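ABC transporter, substrate-binding protein (Clostridium perfringens, PDB 4EDP) probably captures a small solute outside the membrane and hands it to the permease of a bacterial ABC import system. Local coordinates at residues Asp158-Glu163 with Glu183-Lys188; Ala200-Leu205 with Val343-Arg348. All blocks are in the same frame, centred on the assembly; numbering follows the deposited sequence.

Contact 1 (Asp158-Glu163 with Glu183-Lys188); sequences DLWKPE and EIAAEK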
ATOM      1  N   ASP A 158      -4.324 -12.697 -18.457  1.00 12.31           N
ATOM      2  CA  ASP A 158      -5.421 -12.386 -19.387  1.00 13.74           C
ATOM      3  C   ASP A 158      -5.387 -10.923 -19.852  1.00 13.34           C
ATOM      4  O   ASP A 158      -5.976 -10.590 -20.881  1.00 14.09           O
ATOM      5  CB  ASP A 158      -6.808 -12.716 -18.796  1.00 11.05           C
ATOM      6  CG  ASP A 158      -7.098 -14.203 -18.710  1.00 16.26           C
ATOM      7  OD1 ASP A 158      -6.500 -15.016 -19.460  1.00 16.42           O
ATOM      8  OD2 ASP A 158      -7.980 -14.554 -17.902  1.00 16.58           O
ATOM      9  N   LEU A 159      -4.701 -10.048 -19.116  1.00 12.36           N
ATOM     10  CA  LEU A 159      -4.598  -8.634 -19.523  1.00 12.02           C
ATOM     11  C   LEU A 159      -3.854  -8.482 -20.860  1.00 11.94           C
ATOM     12  O   LEU A 159      -3.999  -7.470 -21.536  1.00 12.46           O
ATOM     13  CB  LEU A 159      -3.895  -7.806 -18.434  1.00 12.33           C
ATOM     14  CG  LEU A 159      -4.675  -7.658 -17.113  1.00 12.47           C
ATOM     15  CD1 LEU A 159      -3.780  -6.998 -16.047  1.00 13.33           C
ATOM     16  CD2 LEU A 159      -5.976  -6.872 -17.305  1.00 17.36           C
ATOM     17  N   TRP A 160      -3.075  -9.497 -21.229  1.00 11.32           N
ATOM     18  CA  TRP A 160      -2.334  -9.525 -22.496  1.00 12.06           C
ATOM     19  C   TRP A 160      -3.133 -10.011 -23.702  1.00 12.96           C
ATOM     20  O   TRP A 160      -2.626  -9.978 -24.822  1.00 14.08           O
ATOM     21  CB  TRP A 160      -1.075 -10.392 -22.363  1.00 11.16           C
ATOM     22  CG  TRP A 160       0.118  -9.721 -21.726  1.00 11.35           C
ATOM     23  CD1 TRP A 160       1.217  -9.262 -22.382  1.00 13.77           C
ATOM     24  CD2 TRP A 160       0.338  -9.426 -20.330  1.00  9.80           C
ATOM     25  NE1 TRP A 160       2.097  -8.690 -21.502  1.00 13.27           N
ATOM     26  CE2 TRP A 160       1.587  -8.776 -20.237  1.00 13.94           C
ATOM     27  CE3 TRP A 160      -0.394  -9.638 -19.163  1.00 12.97           C
ATOM     28  CZ2 TRP A 160       2.115  -8.342 -19.031  1.00 13.26           C
ATOM     29  CZ3 TRP A 160       0.135  -9.213 -17.963  1.00 14.18           C
ATOM     30  CH2 TRP A 160       1.376  -8.570 -17.902  1.00 13.52           C
ATOM     31  N   LYS A 161      -4.369 -10.446 -23.502  1.00 12.52           N
ATOM     32  CA  LYS A 161      -5.204 -10.946 -24.605  1.00 14.40           C
ATOM     33  C   LYS A 161      -5.375  -9.925 -25.715  1.00 13.33           C
ATOM     34  O   LYS A 161      -5.614  -8.748 -25.455  1.00 14.05           O
ATOM     35  CB  LYS A 161      -6.584 -11.365 -24.102  1.00 14.49           C
ATOM     36  CG  LYS A 161      -6.551 -12.685 -23.346  1.00 20.53           C
ATOM     37  CD  LYS A 161      -7.811 -12.975 -22.562  1.00 24.89           C
ATOM     38  CE  LYS A 161      -9.049 -13.015 -23.391  1.00 27.08           C
ATOM     39  NZ  LYS A 161     -10.131 -13.669 -22.568  1.00 27.49           N
ATOM     40  N   PRO A 162      -5.271 -10.384 -26.957  1.00 14.35           N
ATOM     41  CA  PRO A 162      -5.396  -9.505 -28.124  1.00 15.78           C
ATOM     42  C   PRO A 162      -6.761  -8.839 -28.206  1.00 16.46           C
ATOM     43  O   PRO A 162      -6.890  -7.779 -28.818  1.00 17.42           O
ATOM     44  CB  PRO A 162      -5.148 -10.437 -29.297  1.00 17.13           C
ATOM     45  CG  PRO A 162      -5.389 -11.804 -28.777  1.00 20.07           C
ATOM     46  CD  PRO A 162      -5.009 -11.780 -27.344  1.00 15.41           C
ATOM     47  N   GLU A 163      -7.783  -9.440 -27.594  1.00 15.84           N
ATOM     48  CA  GLU A 163      -9.093  -8.798 -27.614  1.00 16.89           C
ATOM     49  C   GLU A 163      -9.125  -7.494 -26.812  1.00 16.18           C
ATOM     50  O   GLU A 163     -10.072  -6.685 -26.961  1.00 17.84           O
ATOM     51  CB  GLU A 163     -10.186  -9.721 -27.066  1.00 18.17           C
ATOM     52  CG  GLU A 163     -10.501 -10.932 -27.892  1.00 21.60           C
ATOM     53  CD  GLU A 163      -9.525 -12.102 -27.759  1.00 26.87           C
ATOM     54  OE1 GLU A 163      -8.549 -12.074 -26.957  1.00 21.21           O
ATOM     55  OE2 GLU A 163      -9.777 -13.093 -28.489  1.00 31.49           O
ATOM     56  N   GLU A 183       6.018  -6.653 -11.184  1.00 11.14           N
ATOM     57  CA  GLU A 183       6.063  -8.038 -10.682  1.00 10.80           C
ATOM     58  C   GLU A 183       5.018  -8.927 -11.353  1.00 10.27           C
ATOM     59  O   GLU A 183       5.258 -10.129 -11.583  1.00 12.28           O
ATOM     60  CB  GLU A 183       6.050  -8.106  -9.146  1.00 11.18           C
ATOM     61  CG  GLU A 183       7.306  -7.447  -8.555  1.00 14.31           C
ATOM     62  CD  GLU A 183       7.713  -7.924  -7.176  1.00 16.81           C
ATOM     63  OE1 GLU A 183       7.095  -8.864  -6.640  1.00 16.79           O
ATOM     64  OE2 GLU A 183       8.738  -7.393  -6.651  1.00 17.14           O
ATOM     65  N   ILE A 184       3.869  -8.348 -11.688  1.00 10.02           N
ATOM     66  CA  ILE A 184       2.838  -9.056 -12.427  1.00 10.18           C
ATOM     67  C   ILE A 184       3.401  -9.481 -13.798  1.00 10.99           C
ATOM     68  O   ILE A 184       3.230 -10.629 -14.221  1.00 12.23           O
ATOM     69  CB  ILE A 184       1.580  -8.163 -12.592  1.00 10.05           C
ATOM     70  CG1 ILE A 184       0.802  -8.102 -11.268  1.00 11.52           C
ATOM     71  CG2 ILE A 184       0.706  -8.715 -13.729  1.00 13.31           C
ATOM     72  CD1 ILE A 184      -0.233  -6.980 -11.206  1.00 13.38           C
ATOM     73  N   ALA A 185       4.104  -8.571 -14.466  1.00  9.79           N
ATOM     74  CA  ALA A 185       4.738  -8.847 -15.759  1.00 10.27           C
ATOM     75  C   ALA A 185       5.821  -9.906 -15.599  1.00 12.47           C
ATOM     76  O   ALA A 185       5.981 -10.774 -16.474  1.00 12.60           O
ATOM     77  CB  ALA A 185       5.311  -7.548 -16.346  1.00 10.92           C
ATOM     78  N   ALA A 186       6.551  -9.857 -14.479  1.00 11.98           N
ATOM     79  CA  ALA A 186       7.567 -10.871 -14.180  1.00 12.81           C
ATOM     80  C   ALA A 186       6.925 -12.265 -14.069  1.00 14.10           C
ATOM     81  O   ALA A 186       7.523 -13.254 -14.506  1.00 14.14           O
ATOM     82  CB  ALA A 186       8.320 -10.555 -12.889  1.00 12.50           C
ATOM     83  N   GLU A 187       5.744 -12.353 -13.453  1.00 15.24           N
ATOM     84  CA  GLU A 187       5.053 -13.648 -13.347  1.00 17.33           C
ATOM     85  C   GLU A 187       4.743 -14.197 -14.735  1.00 17.60           C
ATOM     86  O   GLU A 187       4.944 -15.376 -14.985  1.00 18.29           O
ATOM     87  CB  GLU A 187       3.726 -13.560 -12.585  1.00 19.97           C
ATOM     88  CG  GLU A 187       3.786 -13.078 -11.164  1.00 21.57           C
ATOM     89  CD  GLU A 187       2.450 -13.338 -10.433  1.00 26.64           C
ATOM     90  OE1 GLU A 187       2.017 -14.516 -10.408  1.00 28.07           O
ATOM     91  OE2 GLU A 187       1.847 -12.375  -9.901  1.00 20.56           O
ATOM     92  N   LYS A 188       4.242 -13.331 -15.606  1.00 17.27           N
ATOM     93  CA  LYS A 188       3.914 -13.654 -16.998  1.00 18.54           C
ATOM     94  C   LYS A 188       5.173 -14.180 -17.698  1.00 18.22           C
ATOM     95  O   LYS A 188       5.138 -15.203 -18.387  1.00 16.89           O
ATOM     96  CB  LYS A 188       3.403 -12.383 -17.678  1.00 19.82           C
ATOM     97  CG  LYS A 188       3.070 -12.419 -19.204  1.00 22.75           C
ATOM     98  CD  LYS A 188       1.798 -13.150 -19.527  1.00 26.19           C
ATOM     99  CE  LYS A 188       1.404 -12.952 -20.986  1.00 25.98           C
ATOM    100  NZ  LYS A 188       2.500 -13.263 -21.916  1.00 26.16           N
TER
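Lys188 leaves its helix with chi1 at 176°, CG opposite the backbone N, and bends at chi2 and chi4 fold its methylenes over one face of the Trp160 indole. The lysine chain runs back from the benzene part toward the five-membered ring, while the indole runs out toward the helix. Lys188 CE rides above the pyrrole part, 3.6 Å from Trp160 CG. The contact is both CH-pi and cation-pi: Lys188 NZ lies 4.4 Å from the centroid of the five-membered ring of Trp160, 18° off its normal. At the far end of the indole, Trp160 CH2 meets Ile184 CG2 at 4.2 Å near the ring plane and Ala185 CA obliquely at 4.0 Å. Here the loop between strands 135-145 and 168-171, in a 3-10 turn, packs against helix 178-189, in the lobe of the periplasmic-binding-protein fold that also carries the C-terminal helix. Glu204 holds both partners, its backbone O accepting from Trp160 NE1 and its OE1 forming a salt bridge with Lys188 NZ. The NE1 bond and the lysine over the face should limit rotation of the indole, while carboxylate and pi face together would probably favour a charged ammonium.

Contact 2 (Ala200-Leu205 with Val343-Arg348); sequences AAFKEL and VNNWNR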
ATOM      1  N   ALA A 200      13.131  -9.353 -18.063  1.00 13.96           N
ATOM      2  CA  ALA A 200      12.084 -10.138 -18.710  1.00 14.43           C
ATOM      3  C   ALA A 200      10.707  -9.526 -18.450  1.00 13.64           C
ATOM      4  O   ALA A 200       9.851  -9.526 -19.318  1.00 13.78           O
ATOM      5  CB  ALA A 200      12.117 -11.607 -18.238  1.00 15.42           C
ATOM      6  N   ALA A 201      10.523  -8.964 -17.263  1.00 12.29           N
ATOM      7  CA  ALA A 201       9.247  -8.348 -16.914  1.00 11.89           C
ATOM      8  C   ALA A 201       9.026  -7.178 -17.863  1.00 12.71           C
ATOM      9  O   ALA A 201       7.921  -6.974 -18.366  1.00 12.11           O
ATOM     10  CB  ALA A 201       9.247  -7.882 -15.469  1.00 10.71           C
ATOM     11  N   PHE A 202      10.079  -6.402 -18.113  1.00 13.33           N
ATOM     12  CA  PHE A 202       9.931  -5.261 -19.001  1.00 13.19           C
ATOM     13  C   PHE A 202       9.651  -5.673 -20.437  1.00 13.76           C
ATOM     14  O   PHE A 202       8.913  -4.955 -21.131  1.00 14.21           O
ATOM     15  CB  PHE A 202      11.043  -4.214 -18.830  1.00 14.81           C
ATOM     16  CG  PHE A 202      10.839  -3.350 -17.618  1.00 14.72           C
ATOM     17  CD1 PHE A 202       9.908  -2.339 -17.632  1.00 17.39           C
ATOM     18  CD2 PHE A 202      11.551  -3.569 -16.457  1.00 18.75           C
ATOM     19  CE1 PHE A 202       9.690  -1.554 -16.511  1.00 19.07           C
ATOM     20  CE2 PHE A 202      11.328  -2.790 -15.339  1.00 20.55           C
ATOM     21  CZ  PHE A 202      10.401  -1.775 -15.375  1.00 19.27           C
ATOM     22  N   LYS A 203      10.162  -6.832 -20.870  1.00 13.42           N
ATOM     23  CA  LYS A 203       9.861  -7.332 -22.210  1.00 14.69           C
ATOM     24  C   LYS A 203       8.374  -7.698 -22.280  1.00 14.57           C
ATOM     25  O   LYS A 203       7.740  -7.513 -23.331  1.00 16.28           O
ATOM     26  CB  LYS A 203      10.734  -8.526 -22.597  1.00 15.39           C
ATOM     27  CG  LYS A 203      12.207  -8.206 -22.822  1.00 18.12           C
ATOM     28  CD  LYS A 203      12.434  -7.252 -23.992  1.00 24.09           C
ATOM     29  CE  LYS A 203      13.927  -7.071 -24.266  1.00 29.53           C
ATOM     30  NZ  LYS A 203      14.192  -6.190 -25.446  1.00 35.44           N
ATOM     31  N   GLU A 204       7.809  -8.213 -21.182  1.00 13.59           N
ATOM     32  CA  GLU A 204       6.371  -8.529 -21.156  1.00 13.36           C
ATOM     33  C   GLU A 204       5.560  -7.231 -21.152  1.00 12.61           C
ATOM     34  O   GLU A 204       4.493  -7.164 -21.754  1.00 12.66           O
ATOM     35  CB  GLU A 204       5.980  -9.422 -19.986  1.00 13.55           C
ATOM     36  CG  GLU A 204       6.510 -10.837 -20.078  1.00 16.03           C
ATOM     37  CD  GLU A 204       5.888 -11.647 -21.223  1.00 23.83           C
ATOM     38  OE1 GLU A 204       4.881 -11.227 -21.824  1.00 24.99           O
ATOM     39  OE2 GLU A 204       6.406 -12.729 -21.507  1.00 32.74           O
ATOM     40  N   LEU A 205       6.058  -6.207 -20.484  1.00 13.05           N
ATOM     41  CA  LEU A 205       5.371  -4.905 -20.494  1.00 13.50           C
ATOM     42  C   LEU A 205       5.354  -4.326 -21.918  1.00 15.02           C
ATOM     43  O   LEU A 205       4.356  -3.713 -22.319  1.00 14.02           O
ATOM     44  CB  LEU A 205       5.972  -3.944 -19.476  1.00 13.04           C
ATOM     45  CG  LEU A 205       5.693  -4.310 -18.006  1.00 13.25           C
ATOM     46  CD1 LEU A 205       6.521  -3.466 -17.076  1.00 14.39           C
ATOM     47  CD2 LEU A 205       4.188  -4.142 -17.678  1.00 15.37           C
ATOM     48  N   VAL A 343      12.138   2.891 -13.400  1.00 18.09           N
ATOM     49  CA  VAL A 343      11.506   4.101 -13.901  1.00 19.16           C
ATOM     50  C   VAL A 343      12.007   4.432 -15.319  1.00 21.00           C
ATOM     51  O   VAL A 343      11.216   4.739 -16.201  1.00 20.12           O
ATOM     52  CB  VAL A 343      11.747   5.269 -12.946  1.00 20.71           C
ATOM     53  CG1 VAL A 343      11.300   6.566 -13.576  1.00 22.92           C
ATOM     54  CG2 VAL A 343      11.020   5.010 -11.627  1.00 17.78           C
ATOM     55  N   ASN A 344      13.320   4.367 -15.530  0.60 22.17           N
ATOM     56  CA  ASN A 344      13.882   4.625 -16.856  0.60 24.32           C
ATOM     57  C   ASN A 344      13.301   3.664 -17.892  0.60 23.84           C
ATOM     58  O   ASN A 344      12.817   4.088 -18.942  0.60 25.82           O
ATOM     59  CB  ASN A 344      15.411   4.517 -16.841  0.60 25.51           C
ATOM     60  CG  ASN A 344      16.078   5.688 -16.151  0.60 28.23           C
ATOM     61  OD1 ASN A 344      15.417   6.647 -15.758  0.60 31.30           O
ATOM     62  ND2 ASN A 344      17.403   5.631 -16.025  0.60 28.09           N
ATOM     63  N   ASN A 345      13.343   2.374 -17.587  1.00 23.10           N
ATOM     64  CA  ASN A 345      12.807   1.339 -18.491  1.00 22.46           C
ATOM     65  C   ASN A 345      11.320   1.536 -18.786  1.00 21.76           C
ATOM     66  O   ASN A 345      10.876   1.414 -19.932  1.00 21.99           O
ATOM     67  CB  ASN A 345      12.965  -0.050 -17.880  1.00 21.55           C
ATOM     68  CG  ASN A 345      14.376  -0.609 -17.995  1.00 28.91           C
ATOM     69  OD1 ASN A 345      15.171  -0.176 -18.829  1.00 32.31           O
ATOM     70  ND2 ASN A 345      14.670  -1.624 -17.178  1.00 32.73           N
ATOM     71  N   TRP A 346      10.558   1.831 -17.739  1.00 19.74           N
ATOM     72  CA  TRP A 346       9.106   2.019 -17.848  1.00 20.45           C
ATOM     73  C   TRP A 346       8.777   3.181 -18.763  1.00 23.29           C
ATOM     74  O   TRP A 346       7.987   3.041 -19.695  1.00 23.05           O
ATOM     75  CB  TRP A 346       8.519   2.289 -16.466  1.00 18.43           C
ATOM     76  CG  TRP A 346       7.025   2.477 -16.435  1.00 18.75           C
ATOM     77  CD1 TRP A 346       6.331   3.633 -16.700  1.00 19.68           C
ATOM     78  CD2 TRP A 346       6.042   1.494 -16.066  1.00 16.77           C
ATOM     79  NE1 TRP A 346       4.985   3.417 -16.528  1.00 22.22           N
ATOM     80  CE2 TRP A 346       4.783   2.117 -16.130  1.00 18.57           C
ATOM     81  CE3 TRP A 346       6.114   0.153 -15.666  1.00 14.28           C
ATOM     82  CZ2 TRP A 346       3.602   1.439 -15.838  1.00 16.63           C
ATOM     83  CZ3 TRP A 346       4.947  -0.526 -15.373  1.00 17.18           C
ATOM     84  CH2 TRP A 346       3.699   0.119 -15.462  1.00 18.67           C
ATOM     85  N   ASN A 347       9.384   4.331 -18.486  1.00 25.30           N
ATOM     86  CA  ASN A 347       9.151   5.518 -19.293  1.00 28.23           C
ATOM     87  C   ASN A 347       9.573   5.322 -20.750  1.00 30.35           C
ATOM     88  O   ASN A 347       8.894   5.784 -21.653  1.00 32.04           O
ATOM     89  CB  ASN A 347       9.843   6.739 -18.673  1.00 29.52           C
ATOM     90  CG  ASN A 347       9.188   7.182 -17.365  1.00 29.13           C
ATOM     91  OD1 ASN A 347       8.026   6.869 -17.110  1.00 30.41           O
ATOM     92  ND2 ASN A 347       9.921   7.933 -16.550  1.00 27.47           N
ATOM     93  N   ARG A 348      10.693   4.646 -20.973  1.00 31.22           N
ATOM     94  CA  ARG A 348      11.166   4.368 -22.324  1.00 33.90           C
ATOM     95  C   ARG A 348      10.127   3.541 -23.073  1.00 33.85           C
ATOM     96  O   ARG A 348       9.847   3.787 -24.244  1.00 34.38           O
ATOM     97  CB  ARG A 348      12.503   3.621 -22.261  1.00 34.21           C
ATOM     98  CG  ARG A 348      13.058   3.140 -23.601  1.00 39.39           C
ATOM     99  CD  ARG A 348      14.416   2.471 -23.408  1.00 42.60           C
ATOM    100  NE  ARG A 348      14.356   1.368 -22.449  1.00 45.33           N
ATOM    101  CZ  ARG A 348      14.011   0.117 -22.749  1.00 47.82           C
ATOM    102  NH1 ARG A 348      13.692  -0.216 -23.995  1.00 49.89           N
ATOM    103  NH2 ARG A 348      13.976  -0.809 -21.796  1.00 48.13           N
TER
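Asn345 CB sits squarely over the Phe202 ring, 3.7 Å from its centroid, a CH-pi contact at the centre of one face. The amide nitrogen leans over the CD2-CE2 rim of the same face, Asn345 ND2 3.7 Å from Phe202 CD2, with the amide plane turned 64° from the ring. Next along the helix, Trp346 takes Phe202 CE1 near its ring plane, 4.0 Å from Trp346 CB. Its CG lies anti to the backbone N (chi1 -179°), which sends the benzene part of the indole toward Leu205, whose CD1 comes obliquely to 3.7 Å from Trp346 CZ3. These side chains fill the interface of two nearly parallel helices, 199-208 and the C-terminal 332-350, whose local axes cross at -19° and approach to 10.5 Å, in one lobe of the two-lobed periplasmic-binding-protein fold expected for this family. Farther out, Arg348 NH2 donates to Asn345 OD1 one turn back at 3.3 Å; the bond is fairly straight, but the donor stands above the carbonyl plane. Trp342 meets Phe202 edge-to-face, Ile349 also touches that ring, and Trp346 NE1 makes a weak hydrogen bond to Asp172 OD1.

Contacts 1 and 2 are about 13 Å apart, centre to centre, in the same lobe, and helix 199-208 joins them: it packs on helix 332-350 in contact 2 and touches helix 178-189 of contact 1 through Ala201 and Leu205. Glu204, itself in segment 200-205 but turned from its partner helix, serves contact 1. Contact 1 is partly buried, a loop against a helix, and relies on a lysine over an aromatic face. Contact 2 is a buried helix pair held by hydrocarbon and ring contacts, with its arginine-asparagine bond at an exposed margin. Contact 1 closes a short excursion of the chain, whereas contact 2 brings the C-terminal helix back across 137 residues.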